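Side-chain contacts in 4-dehydrase (PDB 2PO3), which probably acts as a pyridoxal phosphate-dependent aminotransferase on a TDP-linked sugar in the biosynthesis of desosamine: residues A[31-34]-A[35-38]; A[260-263]-A[264-268]; A[268-271]-A[272-276]. All blocks are in the same frame, centred on the assembly; numbering follows the deposited sequence.

Overall arrangement
All three contacts are local ones within helices, formed by side chains three or four residues apart. Contact 1 comes first along the chain, on helix 31-44, where the second subunit packs against it. Contacts 2 and 3 follow on the long helix 246-276, share Arg268, and have centres about 12 Å apart. Contact 1 stands off from them, its centre about 22 Å from that of contact 2 and about 33 Å from that of contact 3. Helix 246-276 links the three: its earlier part meets helix 31-44, its middle lies in contact 2, and its last turns, in contact 3, pack on helix 369-394. The helix thus runs from near the subunit interface to the C-terminal helix.

Contact 1 (A[31-34]-A[35-38]); sequences RARL and YERL
Arg33 NH1 meets Glu36 OE1 at 2.6 Å, a short i to i+3 salt bridge on the outer side of helix 31-44. The carboxylate and guanidinium planes are turned 42° from each other. Glu36 holds CG anti to its carbonyl carbon (chi1 -71°) and is extended beyond it, while the Arg33 chain bends at chi2 and chi3 and runs forward to the next turn. One face of the same guanidinium lies over that of Arg37, with centres 4.1 Å apart and planes at 28°. Two like charges stacked this way would probably repel each other; the acids Glu36 on Arg33 and Asp257 on Arg37 are likely to offset this, and Thr254 also bonds Arg37 NH1. With an alanine in place of Arg33, Glu36 would probably lose its mate and one face of the Arg37 guanidinium its cover. On another side of the helix Arg31 and Tyr35 run side by side, Arg31 CG being 3.8 Å from Tyr35 CE2. Both reach the second subunit, where Arg31 pairs with Asp43 and the Tyr35 hydroxyl bonds Asp39 of that chain. Leu34 CG touches Leu38 CD1 at 4.1 Å, and Leu34, Arg37 and Leu38 rest on Ala250, so this first part of helix 31-44 is wedged between helix 246-276 of its own chain and the second subunit.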
ATOM      1  N   ARG A  31     -10.462  -5.541  22.125  1.00 25.86           N
ATOM      2  CA  ARG A  31      -9.283  -6.331  21.875  1.00 29.84           C
ATOM      3  C   ARG A  31      -9.518  -7.821  21.636  1.00 38.50           C
ATOM      4  O   ARG A  31      -8.892  -8.472  20.798  1.00 40.71           O
ATOM      5  CB  ARG A  31      -8.242  -6.062  22.948  1.00 27.49           C
ATOM      6  CG  ARG A  31      -6.954  -5.677  22.242  1.00 33.18           C
ATOM      7  CD  ARG A  31      -5.844  -5.215  23.168  1.00 41.84           C
ATOM      8  NE  ARG A  31      -5.878  -3.769  23.338  1.00 30.15           N
ATOM      9  CZ  ARG A  31      -4.876  -3.069  23.836  1.00 39.77           C
ATOM     10  NH1 ARG A  31      -3.739  -3.636  24.231  1.00 34.50           N
ATOM     11  NH2 ARG A  31      -5.030  -1.762  23.941  1.00 41.39           N
ATOM     12  N   ALA A  32     -10.436  -8.368  22.408  1.00 40.21           N
ATOM     13  CA  ALA A  32     -10.784  -9.775  22.348  1.00 37.66           C
ATOM     14  C   ALA A  32     -11.320 -10.143  21.001  1.00 35.05           C
ATOM     15  O   ALA A  32     -10.985 -11.205  20.489  1.00 32.29           O
ATOM     16  CB  ALA A  32     -11.807 -10.165  23.419  1.00 35.29           C
ATOM     17  N   ARG A  33     -12.170  -9.266  20.464  1.00 28.74           N
ATOM     18  CA  ARG A  33     -12.761  -9.498  19.164  1.00 30.50           C
ATOM     19  C   ARG A  33     -11.671  -9.487  18.076  1.00 34.09           C
ATOM     20  O   ARG A  33     -11.661 -10.315  17.156  1.00 40.22           O
ATOM     21  CB  ARG A  33     -13.890  -8.490  18.891  1.00 47.22           C
ATOM     22  CG  ARG A  33     -15.308  -9.061  18.748  1.00 90.28           C
ATOM     23  CD  ARG A  33     -15.380 -10.577  18.521  1.00100.00           C
ATOM     24  NE  ARG A  33     -15.973 -11.006  17.244  1.00 82.06           N
ATOM     25  CZ  ARG A  33     -15.452 -11.977  16.471  1.00 98.82           C
ATOM     26  NH1 ARG A  33     -14.337 -12.625  16.813  1.00100.00           N
ATOM     27  NH2 ARG A  33     -16.045 -12.327  15.321  1.00 45.61           N
ATOM     28  N   LEU A  34     -10.735  -8.537  18.196  1.00 30.83           N
ATOM     29  CA  LEU A  34      -9.639  -8.418  17.244  1.00 28.69           C
ATOM     30  C   LEU A  34      -8.758  -9.674  17.227  1.00 34.11           C
ATOM     31  O   LEU A  34      -8.432 -10.228  16.167  1.00 28.13           O
ATOM     32  CB  LEU A  34      -8.740  -7.230  17.588  1.00 23.76           C
ATOM     33  CG  LEU A  34      -7.547  -7.238  16.652  1.00 29.03           C
ATOM     34  CD1 LEU A  34      -8.007  -6.996  15.208  1.00 25.76           C
ATOM     35  CD2 LEU A  34      -6.512  -6.218  17.105  1.00 21.71           C
ATOM     36  N   TYR A  35      -8.349 -10.119  18.425  1.00 27.77           N
ATOM     37  CA  TYR A  35      -7.508 -11.298  18.519  1.00 25.50           C
ATOM     38  C   TYR A  35      -8.131 -12.585  18.015  1.00 24.39           C
ATOM     39  O   TYR A  35      -7.489 -13.402  17.359  1.00 31.95           O
ATOM     40  CB  TYR A  35      -6.792 -11.419  19.834  1.00 24.55           C
ATOM     41  CG  TYR A  35      -5.788 -10.315  20.107  1.00 37.44           C
ATOM     42  CD1 TYR A  35      -4.914  -9.828  19.142  1.00 42.07           C
ATOM     43  CD2 TYR A  35      -5.689  -9.759  21.378  1.00 45.96           C
ATOM     44  CE1 TYR A  35      -3.945  -8.870  19.443  1.00 42.52           C
ATOM     45  CE2 TYR A  35      -4.804  -8.724  21.676  1.00 48.54           C
ATOM     46  CZ  TYR A  35      -3.878  -8.310  20.714  1.00 35.85           C
ATOM     47  OH  TYR A  35      -3.004  -7.277  20.998  1.00 36.49           O
ATOM     48  N   GLU A  36      -9.404 -12.760  18.289  1.00 25.13           N
ATOM     49  CA  GLU A  36     -10.043 -13.958  17.805  1.00 34.25           C
ATOM     50  C   GLU A  36      -9.856 -14.044  16.314  1.00 38.93           C
ATOM     51  O   GLU A  36      -9.453 -15.088  15.771  1.00 37.08           O
ATOM     52  CB  GLU A  36     -11.557 -13.887  18.030  1.00 36.29           C
ATOM     53  CG  GLU A  36     -11.931 -14.022  19.506  1.00 65.79           C
ATOM     54  CD  GLU A  36     -13.414 -14.092  19.630  1.00100.00           C
ATOM     55  OE1 GLU A  36     -14.143 -14.359  18.688  1.00100.00           O
ATOM     56  OE2 GLU A  36     -13.827 -13.817  20.840  1.00100.00           O
ATOM     57  N   ARG A  37     -10.219 -12.889  15.722  1.00 37.19           N
ATOM     58  CA  ARG A  37     -10.160 -12.617  14.297  1.00 35.29           C
ATOM     59  C   ARG A  37      -8.752 -12.935  13.788  1.00 31.82           C
ATOM     60  O   ARG A  37      -8.581 -13.621  12.768  1.00 33.51           O
ATOM     61  CB  ARG A  37     -10.619 -11.191  13.939  1.00 33.35           C
ATOM     62  CG  ARG A  37     -12.137 -11.101  13.735  1.00 27.50           C
ATOM     63  CD  ARG A  37     -12.663  -9.732  13.295  1.00 42.41           C
ATOM     64  NE  ARG A  37     -14.114  -9.686  13.116  1.00 26.75           N
ATOM     65  CZ  ARG A  37     -14.935  -8.909  13.828  1.00 34.70           C
ATOM     66  NH1 ARG A  37     -14.486  -8.084  14.780  1.00 30.05           N
ATOM     67  NH2 ARG A  37     -16.250  -8.956  13.592  1.00 30.02           N
ATOM     68  N   LEU A  38      -7.735 -12.455  14.521  1.00 30.71           N
ATOM     69  CA  LEU A  38      -6.336 -12.712  14.173  1.00 29.03           C
ATOM     70  C   LEU A  38      -5.959 -14.177  14.365  1.00 35.25           C
ATOM     71  O   LEU A  38      -5.212 -14.763  13.573  1.00 25.88           O
ATOM     72  CB  LEU A  38      -5.343 -11.899  15.022  1.00 25.65           C
ATOM     73  CG  LEU A  38      -5.523 -10.394  14.864  1.00 31.03           C
ATOM     74  CD1 LEU A  38      -4.407  -9.649  15.580  1.00 19.35           C
ATOM     75  CD2 LEU A  38      -5.518 -10.070  13.380  1.00 40.02           C
TER

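Contact 2 (A[260-263]-A[264-268])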
ATOM      1  N   PRO A 260     -21.045   2.389  15.591  1.00 30.62           N
ATOM      2  CA  PRO A 260     -22.260   2.953  16.115  1.00 25.21           C
ATOM      3  C   PRO A 260     -22.077   3.764  17.387  1.00 23.89           C
ATOM      4  O   PRO A 260     -22.612   4.846  17.564  1.00 27.63           O
ATOM      5  CB  PRO A 260     -23.281   1.810  16.208  1.00 24.27           C
ATOM      6  CG  PRO A 260     -22.649   0.612  15.506  1.00 30.34           C
ATOM      7  CD  PRO A 260     -21.189   0.953  15.245  1.00 27.72           C
ATOM      8  N   GLU A 261     -21.287   3.246  18.274  1.00 23.84           N
ATOM      9  CA  GLU A 261     -21.031   3.906  19.507  1.00 29.10           C
ATOM     10  C   GLU A 261     -20.079   5.077  19.314  1.00 25.30           C
ATOM     11  O   GLU A 261     -20.164   6.052  20.041  1.00 23.69           O
ATOM     12  CB  GLU A 261     -20.563   2.846  20.508  1.00 33.65           C
ATOM     13  CG  GLU A 261     -19.920   3.389  21.789  1.00 70.10           C
ATOM     14  CD  GLU A 261     -18.970   2.392  22.410  1.00100.00           C
ATOM     15  OE1 GLU A 261     -19.053   1.175  22.249  1.00100.00           O
ATOM     16  OE2 GLU A 261     -18.033   2.986  23.131  1.00100.00           O
ATOM     17  N   VAL A 262     -19.195   5.001  18.327  1.00 26.02           N
ATOM     18  CA  VAL A 262     -18.256   6.082  18.047  1.00 21.81           C
ATOM     19  C   VAL A 262     -19.052   7.295  17.554  1.00 21.13           C
ATOM     20  O   VAL A 262     -18.896   8.451  17.972  1.00 20.04           O
ATOM     21  CB  VAL A 262     -17.301   5.594  16.970  1.00 18.06           C
ATOM     22  CG1 VAL A 262     -16.800   6.778  16.160  1.00 23.72           C
ATOM     23  CG2 VAL A 262     -16.164   4.754  17.565  1.00 13.39           C
ATOM     24  N   ILE A 263     -19.968   7.020  16.636  1.00 17.90           N
ATOM     25  CA  ILE A 263     -20.780   8.109  16.121  1.00 21.50           C
ATOM     26  C   ILE A 263     -21.510   8.860  17.222  1.00 31.26           C
ATOM     27  O   ILE A 263     -21.597  10.086  17.239  1.00 33.66           O
ATOM     28  CB  ILE A 263     -21.784   7.566  15.122  1.00 26.43           C
ATOM     29  CG1 ILE A 263     -21.044   7.037  13.921  1.00 23.87           C
ATOM     30  CG2 ILE A 263     -22.727   8.659  14.616  1.00 29.98           C
ATOM     31  CD1 ILE A 263     -21.821   7.374  12.660  1.00 31.80           C
ATOM     32  N   ASP A 264     -22.058   8.081  18.145  1.00 35.58           N
ATOM     33  CA  ASP A 264     -22.806   8.595  19.268  1.00 33.06           C
ATOM     34  C   ASP A 264     -21.934   9.483  20.079  1.00 30.56           C
ATOM     35  O   ASP A 264     -22.363  10.581  20.415  1.00 21.72           O
ATOM     36  CB  ASP A 264     -23.317   7.489  20.199  1.00 35.82           C
ATOM     37  CG  ASP A 264     -24.536   6.833  19.630  1.00 47.01           C
ATOM     38  OD1 ASP A 264     -25.250   7.377  18.801  1.00 66.11           O
ATOM     39  OD2 ASP A 264     -24.713   5.614  20.084  1.00 67.33           O
ATOM     40  N   ARG A 265     -20.733   8.991  20.384  1.00 18.56           N
ATOM     41  CA  ARG A 265     -19.849   9.829  21.175  1.00 21.43           C
ATOM     42  C   ARG A 265     -19.490  11.073  20.400  1.00 19.84           C
ATOM     43  O   ARG A 265     -19.441  12.152  20.968  1.00 25.68           O
ATOM     44  CB  ARG A 265     -18.580   9.156  21.712  1.00 18.71           C
ATOM     45  CG  ARG A 265     -17.799  10.143  22.586  1.00 43.68           C
ATOM     46  CD  ARG A 265     -18.042   9.959  24.084  1.00 36.21           C
ATOM     47  NE  ARG A 265     -17.472   8.676  24.482  1.00 94.28           N
ATOM     48  CZ  ARG A 265     -16.414   8.556  25.266  1.00 98.48           C
ATOM     49  NH1 ARG A 265     -15.808   9.635  25.763  1.00 32.12           N
ATOM     50  NH2 ARG A 265     -15.960   7.331  25.551  1.00 56.85           N
ATOM     51  N   ASN A 266     -19.251  10.894  19.105  1.00 20.19           N
ATOM     52  CA  ASN A 266     -18.909  12.021  18.266  1.00 19.65           C
ATOM     53  C   ASN A 266     -20.004  13.076  18.308  1.00 19.82           C
ATOM     54  O   ASN A 266     -19.797  14.280  18.390  1.00 23.55           O
ATOM     55  CB  ASN A 266     -18.731  11.558  16.811  1.00 14.98           C
ATOM     56  CG  ASN A 266     -17.408  10.863  16.545  1.00 12.15           C
ATOM     57  OD1 ASN A 266     -16.549  10.721  17.427  1.00 21.87           O
ATOM     58  ND2 ASN A 266     -17.239  10.433  15.316  1.00 20.65           N
ATOM     59  N   ARG A 267     -21.231  12.637  18.219  1.00 21.10           N
ATOM     60  CA  ARG A 267     -22.315  13.591  18.238  1.00 20.60           C
ATOM     61  C   ARG A 267     -22.424  14.326  19.576  1.00 20.08           C
ATOM     62  O   ARG A 267     -22.728  15.525  19.707  1.00 22.69           O
ATOM     63  CB  ARG A 267     -23.620  12.867  17.953  1.00 18.76           C
ATOM     64  CG  ARG A 267     -23.740  12.345  16.536  1.00 23.97           C
ATOM     65  CD  ARG A 267     -25.057  11.602  16.418  1.00 15.92           C
ATOM     66  NE  ARG A 267     -25.473  11.330  15.058  1.00 23.15           N
ATOM     67  CZ  ARG A 267     -26.268  10.294  14.855  1.00 52.62           C
ATOM     68  NH1 ARG A 267     -26.641   9.543  15.894  1.00 26.15           N
ATOM     69  NH2 ARG A 267     -26.685  10.009  13.613  1.00 37.73           N
ATOM     70  N   ARG A 268     -22.194  13.566  20.622  1.00 21.47           N
ATOM     71  CA  ARG A 268     -22.276  14.123  21.927  1.00 23.31           C
ATOM     72  C   ARG A 268     -21.124  15.116  22.097  1.00 30.81           C
ATOM     73  O   ARG A 268     -21.319  16.246  22.558  1.00 31.75           O
ATOM     74  CB  ARG A 268     -22.322  12.954  22.920  1.00 29.59           C
ATOM     75  CG  ARG A 268     -21.955  13.263  24.370  1.00 78.03           C
ATOM     76  CD  ARG A 268     -22.374  12.147  25.333  1.00100.00           C
ATOM     77  NE  ARG A 268     -22.140  10.796  24.809  1.00100.00           N
ATOM     78  CZ  ARG A 268     -21.183   9.954  25.240  1.00100.00           C
ATOM     79  NH1 ARG A 268     -20.322  10.269  26.221  1.00100.00           N
ATOM     80  NH2 ARG A 268     -21.085   8.759  24.658  1.00 79.62           N
TER
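This is an i to i+4 contact along the middle of helix 246-276, beginning at a kink where Pro260, having no backbone N-H, and Glu261 make no bond to the preceding turn. Regular bonding resumes hesitantly: Asp264 N reaches Pro260 O at 3.3 Å, a weak bond, whereas Asn266 N meets Val262 O at 2.7 Å, nearly along the C=O axis. Two side-chain pairs follow the same spacing. On the buried side Val262 and Asn266 lie alongside each other, pointing the same way, with Val262 CG1 3.8 Å from Asn266 ND2. That methyl is anti to the backbone N (chi1 152°), which carries it forward to the amide. The amide nitrogen finds its bond outside the helix, on the carbonyl of Asn295, and Val262 also touches Asn27. On a more open side Ile263 CG2 sits over the centre of one face of the Arg267 guanidinium, 3.8 Å above its plane. The Arg267 chain, extended from CG to NE, spans the turn to lay its flat group there. Arg267 NH1 also faces Asp264 OD1 at 3.9 Å, a long salt bridge. Chemically, then, the exposed side joins an apolar methyl to a flat cation with an acid at the edge of ion-pairing distance, an arrangement likely to steer Arg267 only loosely, whereas the bond to Asn295 ties the buried amide to the neighbouring loop.

Contact 3 (A[268-271]-A[272-276]); sequences RNHA and AYREH
Arg274 N gives its hydrogen to His270 O at 2.9 Å, and Glu275 N bonds Ala271 O at the same length, 2.9 Å, carrying the helix regularly through its last turns. Over this backbone Arg274 folds back toward the preceding turn. A bend at chi3 (26°) brings NH2 to the edge of the His270 ring, near its plane and 3.2 Å from His270 NE2, with guanidinium and ring planes 75° apart. The same guanidinium turns one face to Ala271, whose CA stands 3.7 Å above its plane and offset toward the rim, while Arg274 NH1 comes within 3.5 Å of Ala271 CB. The backbone of Ala271 thus takes the face of the guanidinium, with the methyl out beside NH1. Elsewhere round the helix Tyr273 sets its ring against the previous turn, CD1 lying 3.2 Å from Asn269 O. The polar ends of these two residues are held outside: the Tyr273 hydroxyl bonds the carbonyl of Pro362, and Asn269 ND2 bonds Thr363. Both also pack on Ile372, so the final turns of helix 246-276 lie against helix 369-394, with the loop after strand 358-361 taking up their polar ends.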
ATOM      1  N   ARG A 268     -22.194  13.566  20.622  1.00 21.47           N
ATOM      2  CA  ARG A 268     -22.276  14.123  21.927  1.00 23.31           C
ATOM      3  C   ARG A 268     -21.124  15.116  22.097  1.00 30.81           C
ATOM      4  O   ARG A 268     -21.319  16.246  22.558  1.00 31.75           O
ATOM      5  CB  ARG A 268     -22.322  12.954  22.920  1.00 29.59           C
ATOM      6  CG  ARG A 268     -21.955  13.263  24.370  1.00 78.03           C
ATOM      7  CD  ARG A 268     -22.374  12.147  25.333  1.00100.00           C
ATOM      8  NE  ARG A 268     -22.140  10.796  24.809  1.00100.00           N
ATOM      9  CZ  ARG A 268     -21.183   9.954  25.240  1.00100.00           C
ATOM     10  NH1 ARG A 268     -20.322  10.269  26.221  1.00100.00           N
ATOM     11  NH2 ARG A 268     -21.085   8.759  24.658  1.00 79.62           N
ATOM     12  N   ASN A 269     -19.930  14.695  21.698  1.00 19.59           N
ATOM     13  CA  ASN A 269     -18.806  15.586  21.817  1.00 24.92           C
ATOM     14  C   ASN A 269     -19.074  16.875  21.063  1.00 26.72           C
ATOM     15  O   ASN A 269     -18.677  17.965  21.465  1.00 22.26           O
ATOM     16  CB  ASN A 269     -17.522  14.961  21.237  1.00 21.66           C
ATOM     17  CG  ASN A 269     -16.941  13.944  22.179  1.00 38.02           C
ATOM     18  OD1 ASN A 269     -17.481  13.766  23.266  1.00 22.08           O
ATOM     19  ND2 ASN A 269     -15.871  13.267  21.767  1.00 23.98           N
ATOM     20  N   HIS A 270     -19.743  16.739  19.932  1.00 21.05           N
ATOM     21  CA  HIS A 270     -20.016  17.909  19.115  1.00 20.91           C
ATOM     22  C   HIS A 270     -20.957  18.881  19.799  1.00 27.03           C
ATOM     23  O   HIS A 270     -20.738  20.096  19.855  1.00 26.20           O
ATOM     24  CB  HIS A 270     -20.471  17.558  17.671  1.00 19.73           C
ATOM     25  CG  HIS A 270     -21.088  18.685  16.857  1.00 27.66           C
ATOM     26  ND1 HIS A 270     -20.326  19.495  16.012  1.00 28.32           N
ATOM     27  CD2 HIS A 270     -22.385  19.125  16.755  1.00 35.24           C
ATOM     28  CE1 HIS A 270     -21.140  20.384  15.433  1.00 29.78           C
ATOM     29  NE2 HIS A 270     -22.382  20.195  15.865  1.00 34.86           N
ATOM     30  N   ALA A 271     -22.035  18.322  20.319  1.00 25.73           N
ATOM     31  CA  ALA A 271     -22.980  19.176  20.987  1.00 28.49           C
ATOM     32  C   ALA A 271     -22.305  19.890  22.148  1.00 30.37           C
ATOM     33  O   ALA A 271     -22.559  21.074  22.389  1.00 36.35           O
ATOM     34  CB  ALA A 271     -24.220  18.394  21.380  1.00 29.19           C
ATOM     35  N   ALA A 272     -21.441  19.143  22.843  1.00 20.93           N
ATOM     36  CA  ALA A 272     -20.728  19.682  23.982  1.00 19.16           C
ATOM     37  C   ALA A 272     -19.895  20.868  23.605  1.00 28.20           C
ATOM     38  O   ALA A 272     -19.864  21.875  24.304  1.00 29.66           O
ATOM     39  CB  ALA A 272     -19.832  18.645  24.640  1.00 19.52           C
ATOM     40  N   TYR A 273     -19.194  20.737  22.489  1.00 27.28           N
ATOM     41  CA  TYR A 273     -18.373  21.849  22.080  1.00 24.51           C
ATOM     42  C   TYR A 273     -19.275  22.997  21.717  1.00 25.63           C
ATOM     43  O   TYR A 273     -19.006  24.137  22.066  1.00 28.69           O
ATOM     44  CB  TYR A 273     -17.520  21.533  20.835  1.00 21.50           C
ATOM     45  CG  TYR A 273     -16.166  20.860  21.072  1.00 20.82           C
ATOM     46  CD1 TYR A 273     -15.954  19.529  20.694  1.00 19.75           C
ATOM     47  CD2 TYR A 273     -15.098  21.559  21.635  1.00 14.41           C
ATOM     48  CE1 TYR A 273     -14.721  18.894  20.871  1.00 17.86           C
ATOM     49  CE2 TYR A 273     -13.860  20.948  21.837  1.00 15.65           C
ATOM     50  CZ  TYR A 273     -13.669  19.616  21.443  1.00 27.74           C
ATOM     51  OH  TYR A 273     -12.444  18.998  21.624  1.00 16.39           O
ATOM     52  N   ARG A 274     -20.352  22.699  20.996  1.00 22.41           N
ATOM     53  CA  ARG A 274     -21.252  23.781  20.582  1.00 25.22           C
ATOM     54  C   ARG A 274     -21.695  24.601  21.755  1.00 31.36           C
ATOM     55  O   ARG A 274     -21.665  25.840  21.783  1.00 30.76           O
ATOM     56  CB  ARG A 274     -22.486  23.264  19.867  1.00 30.19           C
ATOM     57  CG  ARG A 274     -22.991  24.182  18.761  1.00 47.72           C
ATOM     58  CD  ARG A 274     -24.253  23.646  18.090  1.00 38.71           C
ATOM     59  NE  ARG A 274     -25.036  22.758  18.970  1.00100.00           N
ATOM     60  CZ  ARG A 274     -25.368  21.478  18.676  1.00100.00           C
ATOM     61  NH1 ARG A 274     -26.086  20.695  19.502  1.00 57.68           N
ATOM     62  NH2 ARG A 274     -24.963  20.979  17.504  1.00100.00           N
ATOM     63  N   GLU A 275     -22.115  23.872  22.759  1.00 33.90           N
ATOM     64  CA  GLU A 275     -22.568  24.530  23.953  1.00 38.73           C
ATOM     65  C   GLU A 275     -21.450  25.271  24.691  1.00 34.50           C
ATOM     66  O   GLU A 275     -21.639  26.395  25.142  1.00 39.05           O
ATOM     67  CB  GLU A 275     -23.359  23.563  24.857  1.00 42.73           C
ATOM     68  CG  GLU A 275     -22.434  22.557  25.550  1.00 80.30           C
ATOM     69  CD  GLU A 275     -22.953  22.111  26.888  1.00100.00           C
ATOM     70  OE1 GLU A 275     -23.380  22.888  27.724  1.00100.00           O
ATOM     71  OE2 GLU A 275     -22.912  20.800  27.045  1.00100.00           O
ATOM     72  N   HIS A 276     -20.279  24.667  24.826  1.00 25.23           N
ATOM     73  CA  HIS A 276     -19.202  25.357  25.517  1.00 26.58           C
ATOM     74  C   HIS A 276     -18.592  26.535  24.784  1.00 32.33           C
ATOM     75  O   HIS A 276     -17.799  27.271  25.374  1.00 36.71           O
ATOM     76  CB  HIS A 276     -18.044  24.441  25.908  1.00 32.21           C
ATOM     77  CG  HIS A 276     -18.537  23.516  26.935  1.00 45.34           C
ATOM     78  ND1 HIS A 276     -19.127  24.012  28.085  1.00 50.90           N
ATOM     79  CD2 HIS A 276     -18.556  22.166  26.963  1.00 50.87           C
ATOM     80  CE1 HIS A 276     -19.490  22.966  28.799  1.00 51.93           C
ATOM     81  NE2 HIS A 276     -19.158  21.846  28.156  1.00 54.12           N
TER